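Local coordinates for ABC transporter, solute-binding protein (Staphylococcus aureus, PDB 6LKG) that binds alpha-D-glucose 6-phosphate and probably delivers it to an ABC transporter as the extracellular solute-binding component, at residues B[10-15]-B[188-193]; B[245-250]-B[257-262]. All coordinates share one frame; numbering follows the deposited sequence.

Interaction 1: residues B[10-15]-B[188-193]; sequences QSNLIR and YEQDAR. With G6P (6-O-phosphono-alpha-D-glucopyranose), chain E.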
loop_
_atom_site.group_PDB
_atom_site.type_symbol
_atom_site.label_atom_id
_atom_site.label_comp_id
_atom_site.label_asym_id
_atom_site.label_seq_id
_atom_site.Cartn_x
_atom_site.Cartn_y
_atom_site.Cartn_z
ATOM N N GLN B 10 22.561 7.896 8.240
ATOM C CA GLN B 10 21.223 7.330 8.208
ATOM C C GLN B 10 21.287 5.891 7.711
ATOM O O GLN B 10 22.124 5.535 6.877
ATOM C CB GLN B 10 20.306 8.160 7.308
ATOM C CG GLN B 10 19.843 9.472 7.928
ATOM C CD GLN B 10 18.995 9.274 9.171
ATOM O OE1 GLN B 10 19.502 9.308 10.293
ATOM N NE2 GLN B 10 17.698 9.072 8.978
ATOM N N SER B 11 20.391 5.054 8.242
ATOM C CA SER B 11 20.384 3.644 7.870
ATOM C C SER B 11 20.222 3.453 6.367
ATOM O O SER B 11 20.810 2.528 5.795
ATOM C CB SER B 11 19.271 2.910 8.619
ATOM O OG SER B 11 19.295 1.523 8.335
ATOM N N ASN B 12 19.451 4.323 5.708
ATOM C CA ASN B 12 19.194 4.162 4.281
ATOM C C ASN B 12 20.460 4.256 3.440
ATOM O O ASN B 12 20.466 3.788 2.297
ATOM C CB ASN B 12 18.178 5.208 3.807
ATOM C CG ASN B 12 18.704 6.632 3.915
ATOM O OD1 ASN B 12 19.547 7.061 3.124
ATOM N ND2 ASN B 12 18.197 7.376 4.889
ATOM N N LEU B 13 21.530 4.846 3.971
ATOM C CA LEU B 13 22.749 5.020 3.191
ATOM C C LEU B 13 23.709 3.844 3.326
ATOM O O LEU B 13 24.303 3.417 2.330
ATOM C CB LEU B 13 23.456 6.316 3.598
ATOM C CG LEU B 13 24.803 6.599 2.928
ATOM C CD1 LEU B 13 24.645 6.703 1.418
ATOM C CD2 LEU B 13 25.427 7.865 3.492
ATOM N N ILE B 14 23.885 3.310 4.533
ATOM C CA ILE B 14 24.930 2.326 4.784
ATOM C C ILE B 14 24.400 0.914 5.005
ATOM O O ILE B 14 25.158 -0.046 4.801
ATOM C CB ILE B 14 25.815 2.747 5.975
ATOM C CG1 ILE B 14 24.981 2.850 7.252
ATOM C CG2 ILE B 14 26.509 4.065 5.676
ATOM C CD1 ILE B 14 25.807 3.000 8.507
ATOM N N ARG B 15 23.143 0.749 5.416
ATOM C CA ARG B 15 22.627 -0.599 5.640
ATOM C C ARG B 15 22.684 -1.477 4.391
ATOM O O ARG B 15 23.082 -2.647 4.519
ATOM C CB ARG B 15 21.199 -0.526 6.202
ATOM C CG ARG B 15 20.658 -1.841 6.747
ATOM C CD ARG B 15 21.386 -2.272 8.017
ATOM N NE ARG B 15 22.368 -3.319 7.751
ATOM C CZ ARG B 15 23.039 -3.981 8.690
ATOM N NH1 ARG B 15 22.839 -3.709 9.972
ATOM N NH2 ARG B 15 23.911 -4.919 8.345
ATOM N N TYR B 188 22.940 18.452 5.603
ATOM C CA TYR B 188 24.004 17.992 4.723
ATOM C C TYR B 188 23.392 17.373 3.470
ATOM O O TYR B 188 22.191 17.100 3.406
ATOM C CB TYR B 188 24.951 17.010 5.436
ATOM C CG TYR B 188 24.323 15.732 5.947
ATOM C CD1 TYR B 188 23.623 15.705 7.147
ATOM C CD2 TYR B 188 24.466 14.542 5.245
ATOM C CE1 TYR B 188 23.062 14.531 7.622
ATOM C CE2 TYR B 188 23.910 13.367 5.710
ATOM C CZ TYR B 188 23.211 13.365 6.897
ATOM O OH TYR B 188 22.661 12.192 7.355
ATOM N N GLU B 189 24.248 17.153 2.468
ATOM C CA GLU B 189 23.774 16.912 1.107
ATOM C C GLU B 189 22.934 15.642 1.011
ATOM O O GLU B 189 21.840 15.652 0.436
ATOM C CB GLU B 189 24.962 16.837 0.147
ATOM C CG GLU B 189 24.592 17.030 -1.317
ATOM C CD GLU B 189 25.760 16.781 -2.254
ATOM O OE1 GLU B 189 26.288 15.648 -2.268
ATOM O OE2 GLU B 189 26.160 17.725 -2.967
ATOM N N GLN B 190 23.439 14.533 1.556
ATOM C CA GLN B 190 22.749 13.256 1.395
ATOM C C GLN B 190 21.392 13.262 2.088
ATOM O O GLN B 190 20.409 12.740 1.549
ATOM C CB GLN B 190 23.621 12.118 1.930
ATOM C CG GLN B 190 23.223 10.739 1.426
ATOM C CD GLN B 190 22.142 10.094 2.272
ATOM O OE1 GLN B 190 21.985 10.416 3.451
ATOM N NE2 GLN B 190 21.387 9.180 1.672
ATOM N N ASP B 191 21.317 13.852 3.284
ATOM C CA ASP B 191 20.044 13.928 3.994
ATOM C C ASP B 191 19.049 14.807 3.247
ATOM O O ASP B 191 17.858 14.483 3.177
ATOM C CB ASP B 191 20.267 14.454 5.413
ATOM C CG ASP B 191 19.488 13.674 6.455
ATOM O OD1 ASP B 191 18.963 12.589 6.123
ATOM O OD2 ASP B 191 19.402 14.147 7.608
ATOM N N ALA B 192 19.519 15.924 2.688
ATOM C CA ALA B 192 18.633 16.810 1.940
ATOM C C ALA B 192 18.044 16.112 0.722
ATOM O O ALA B 192 16.849 16.252 0.432
ATOM C CB ALA B 192 19.391 18.068 1.516
ATOM N N ARG B 193 18.867 15.347 0.001
ATOM C CA ARG B 193 18.391 14.678 -1.204
ATOM C C ARG B 193 17.436 13.536 -0.895
ATOM O O ARG B 193 16.545 13.248 -1.703
ATOM C CB ARG B 193 19.571 14.162 -2.017
ATOM C CG ARG B 193 20.361 15.254 -2.683
ATOM C CD ARG B 193 21.508 14.675 -3.463
ATOM N NE ARG B 193 22.284 15.711 -4.131
ATOM C CZ ARG B 193 23.441 15.490 -4.740
ATOM N NH1 ARG B 193 23.949 14.265 -4.765
ATOM N NH2 ARG B 193 24.088 16.487 -5.326
HETATM C C1 G6P E . 27.561 15.067 8.660
HETATM C C2 G6P E . 28.490 14.028 7.979
HETATM C C3 G6P E . 27.943 12.654 7.860
HETATM C C4 G6P E . 27.187 12.285 9.057
HETATM C C5 G6P E . 25.951 13.174 9.181
HETATM C C6 G6P E . 25.214 12.821 10.435
HETATM O O1 G6P E . 27.299 16.104 7.766
HETATM O O2 G6P E . 28.849 14.505 6.673
HETATM O O3 G6P E . 29.085 11.699 7.711
HETATM O O4 G6P E . 26.767 10.902 8.952
HETATM O O5 G6P E . 26.275 14.618 9.222
HETATM O O6 G6P E . 26.056 13.058 11.544
HETATM P P G6P E . 25.541 14.124 12.755
HETATM O O1P G6P E . 26.540 14.074 13.900
HETATM O O2P G6P E . 25.456 15.561 12.202
HETATM O O3P G6P E . 24.210 13.702 13.254
HETATM O O HOH W 1 23.184 9.777 6.196
HETATM O O HOH W 2 19.360 10.549 4.632
#

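Interaction 2: residues B[245-250]-B[257-262]; sequences RLVAEF and KDVSEQ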
loop_
_atom_site.group_PDB
_atom_site.type_symbol
_atom_site.label_atom_id
_atom_site.label_comp_id
_atom_site.label_asym_id
_atom_site.label_seq_id
_atom_site.Cartn_x
_atom_site.Cartn_y
_atom_site.Cartn_z
ATOM N N ARG B 245 29.091 2.225 -6.315
ATOM C CA ARG B 245 27.694 1.985 -5.965
ATOM C C ARG B 245 27.124 3.132 -5.134
ATOM O O ARG B 245 25.956 3.502 -5.301
ATOM C CB ARG B 245 27.545 0.649 -5.232
ATOM C CG ARG B 245 26.092 0.274 -4.965
ATOM C CD ARG B 245 25.956 -0.898 -4.011
ATOM N NE ARG B 245 24.560 -1.201 -3.698
ATOM C CZ ARG B 245 24.168 -2.042 -2.743
ATOM N NH1 ARG B 245 25.063 -2.668 -1.990
ATOM N NH2 ARG B 245 22.874 -2.247 -2.532
ATOM N N LEU B 246 27.931 3.708 -4.235
ATOM C CA LEU B 246 27.452 4.828 -3.428
ATOM C C LEU B 246 27.118 6.042 -4.286
ATOM O O LEU B 246 26.144 6.754 -4.012
ATOM C CB LEU B 246 28.494 5.197 -2.369
ATOM C CG LEU B 246 28.534 4.342 -1.101
ATOM C CD1 LEU B 246 29.842 4.546 -0.351
ATOM C CD2 LEU B 246 27.351 4.685 -0.211
ATOM N N VAL B 247 27.902 6.294 -5.337
ATOM C CA VAL B 247 27.608 7.433 -6.199
ATOM C C VAL B 247 26.420 7.127 -7.107
ATOM O O VAL B 247 25.604 8.009 -7.399
ATOM C CB VAL B 247 28.859 7.861 -6.995
ATOM C CG1 VAL B 247 30.035 8.097 -6.055
ATOM C CG2 VAL B 247 29.228 6.847 -8.059
ATOM N N ALA B 248 26.287 5.876 -7.551
ATOM C CA ALA B 248 25.238 5.530 -8.504
ATOM C C ALA B 248 23.876 5.438 -7.826
ATOM O O ALA B 248 22.889 5.991 -8.324
ATOM C CB ALA B 248 25.579 4.213 -9.204
ATOM N N GLU B 249 23.798 4.734 -6.697
ATOM C CA GLU B 249 22.519 4.494 -6.040
ATOM C C GLU B 249 22.118 5.593 -5.064
ATOM O O GLU B 249 20.920 5.790 -4.831
ATOM C CB GLU B 249 22.554 3.159 -5.291
ATOM C CG GLU B 249 22.553 1.936 -6.188
ATOM C CD GLU B 249 22.371 0.648 -5.410
ATOM O OE1 GLU B 249 23.060 -0.344 -5.726
ATOM O OE2 GLU B 249 21.535 0.628 -4.481
ATOM N N PHE B 250 23.081 6.316 -4.489
ATOM C CA PHE B 250 22.779 7.289 -3.446
ATOM C C PHE B 250 23.302 8.687 -3.751
ATOM O O PHE B 250 23.219 9.561 -2.882
ATOM C CB PHE B 250 23.316 6.810 -2.090
ATOM C CG PHE B 250 22.916 5.409 -1.749
ATOM C CD1 PHE B 250 21.695 5.150 -1.148
ATOM C CD2 PHE B 250 23.756 4.347 -2.031
ATOM C CE1 PHE B 250 21.320 3.857 -0.834
ATOM C CE2 PHE B 250 23.388 3.051 -1.719
ATOM C CZ PHE B 250 22.169 2.805 -1.120
ATOM N N LYS B 257 39.871 8.851 -6.958
ATOM C CA LYS B 257 40.062 9.519 -8.242
ATOM C C LYS B 257 39.420 8.734 -9.380
ATOM O O LYS B 257 38.868 9.326 -10.314
ATOM C CB LYS B 257 41.555 9.716 -8.520
ATOM C CG LYS B 257 42.299 10.601 -7.527
ATOM C CD LYS B 257 43.795 10.651 -7.843
ATOM C CE LYS B 257 44.496 9.319 -7.602
ATOM N NZ LYS B 257 45.978 9.445 -7.753
ATOM N N ASP B 258 39.472 7.398 -9.317
ATOM C CA ASP B 258 39.017 6.589 -10.449
ATOM C C ASP B 258 37.505 6.663 -10.648
ATOM O O ASP B 258 37.031 6.559 -11.784
ATOM C CB ASP B 258 39.511 5.145 -10.328
ATOM C CG ASP B 258 39.258 4.535 -8.971
ATOM O OD1 ASP B 258 38.427 5.064 -8.206
ATOM O OD2 ASP B 258 39.910 3.509 -8.672
ATOM N N VAL B 259 36.735 6.832 -9.579
ATOM C CA VAL B 259 35.281 6.789 -9.674
ATOM C C VAL B 259 34.770 8.171 -10.038
ATOM O O VAL B 259 35.156 9.171 -9.420
ATOM C CB VAL B 259 34.659 6.324 -8.346
ATOM C CG1 VAL B 259 33.155 6.596 -8.330
ATOM C CG2 VAL B 259 34.940 4.863 -8.094
ATOM N N SER B 260 33.891 8.231 -11.032
ATOM C CA SER B 260 33.451 9.506 -11.567
ATOM C C SER B 260 32.250 9.981 -10.765
ATOM O O SER B 260 31.495 9.180 -10.213
ATOM C CB SER B 260 33.096 9.415 -13.052
ATOM O OG SER B 260 31.884 8.712 -13.250
ATOM N N GLU B 261 32.081 11.293 -10.699
ATOM C CA GLU B 261 30.950 11.836 -9.973
ATOM C C GLU B 261 29.681 11.692 -10.813
ATOM O O GLU B 261 29.727 11.467 -12.025
ATOM C CB GLU B 261 31.230 13.293 -9.608
ATOM C CG GLU B 261 30.340 13.899 -8.537
ATOM C CD GLU B 261 30.805 15.294 -8.154
ATOM O OE1 GLU B 261 29.998 16.064 -7.598
ATOM O OE2 GLU B 261 31.992 15.611 -8.395
ATOM N N GLN B 262 28.535 11.734 -10.141
ATOM C CA GLN B 262 27.246 11.776 -10.824
ATOM C C GLN B 262 26.342 12.778 -10.118
ATOM O O GLN B 262 25.753 12.483 -9.069
ATOM C CB GLN B 262 26.615 10.392 -10.914
ATOM C CG GLN B 262 25.278 10.369 -11.643
ATOM C CD GLN B 262 24.169 9.773 -10.796
ATOM O OE1 GLN B 262 24.350 8.722 -10.182
ATOM N NE2 GLN B 262 23.055 10.488 -10.678
#

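Interaction 1: residues B[10-15]-B[188-193]
Two torsions set up the bond between N12 and Q190: N12 turns its CG into the position between backbone N and carbonyl carbon (chi1 65°), while Q190 leaves its helix with CG anti to the backbone N and then bends at chi2 (-86°). The two amides run antiparallel, their planes 31° apart, and Q190 NE2 donates to N12 OD1 at 3.2 Å, with the acceptor near the amide plane of Q190 and the donor in the carbonyl plane of N12. L13 packs CB and CD1 against the same NE2, giving the amide an apolar flank. Two waters donate to Q190 OE1. One accepts from Q10 N and lies in plane at the edge of the Y188 ring, 2.7 Å from Y188 OH; the other donates to D191 OD1 at 2.6 Å. D191 OD2 turns instead to S171. Y188 links this junction to the ligand, its ring lying between D191 CB and the bound sugar phosphate, whose O5 sits 3.5 Å above the plane, offset toward the rim. Q10 and Y188 are the N-cap residues of helices 11-25 and 189-197, whose first turns meet here beside strand 92-105 and helix 170-178.

Interaction 2: residues B[245-250]-B[257-262]
V247 and Q262 supply most of the surface buried where residues 245-250 of helix 240-250 meet the irregular chain that follows strand 253-254, and V259 adds a smaller share. The V247 side chain points from the helix toward the passing chain with both methyls engaged. CG2, set between the backbone N and the carbonyl carbon of its own residue, reaches V259 CG1 at 3.9 Å, and V247 CG1 lies 4.1 Å from that same methyl. V259 thus offers a single branch to the pair: its CG1 stands anti to the backbone N (chi1 166°) and comes in obliquely across the fork of V247. The methyl CG2 of V247 also rests 3.9 Å from S260 O, where the chain has moved on one residue; this carbonyl is buried by the contact and has no polar partner in the model.

Q262 meets the helix at its backbone. Its side chain starts anti to the backbone N (chi1 -179°) and bends at chi2, which brings the amide to the backbone carbonyls of V247 and A248. The amide group lies close to V247 O, although the orientation of its two ends is uncertain. A248 itself points its methyl away and contributes little. Beyond the two segments, R240 and Q244 of the same helix continue the packing on V259, and D251 touches Q262.

Chemically, the contact is a small apolar seam between two valines, bordered by peptide carbonyls and an amide. The valine methyls supply its apolar part, while the Q262 amide sits close to V247 O, and the buried S260 carbonyl probably exacts a modest polar cost.

How the interactions relate
Interactions 1 and 2 follow one another along the chain: interaction 1 is complete by residue 193, well before interaction 2 begins at 245, and their centres lie about 15 Å apart. They nevertheless touch: L13 CD1 of helix 11-25 packs on L246 CD2 of helix 240-250 at 3.7 Å, and the F250 ring also reaches the 10-15 backbone. Strand 92-105 is a shared support, touched by Y188 and Q190 in interaction 1 and by L246 in interaction 2. In this protein one contact, 10-15 with 188-193, reaches the sugar phosphate through Y188, whereas 245-250 with 257-262 lies farther out, packing the chain beyond strand 253-254 against helix 240-250.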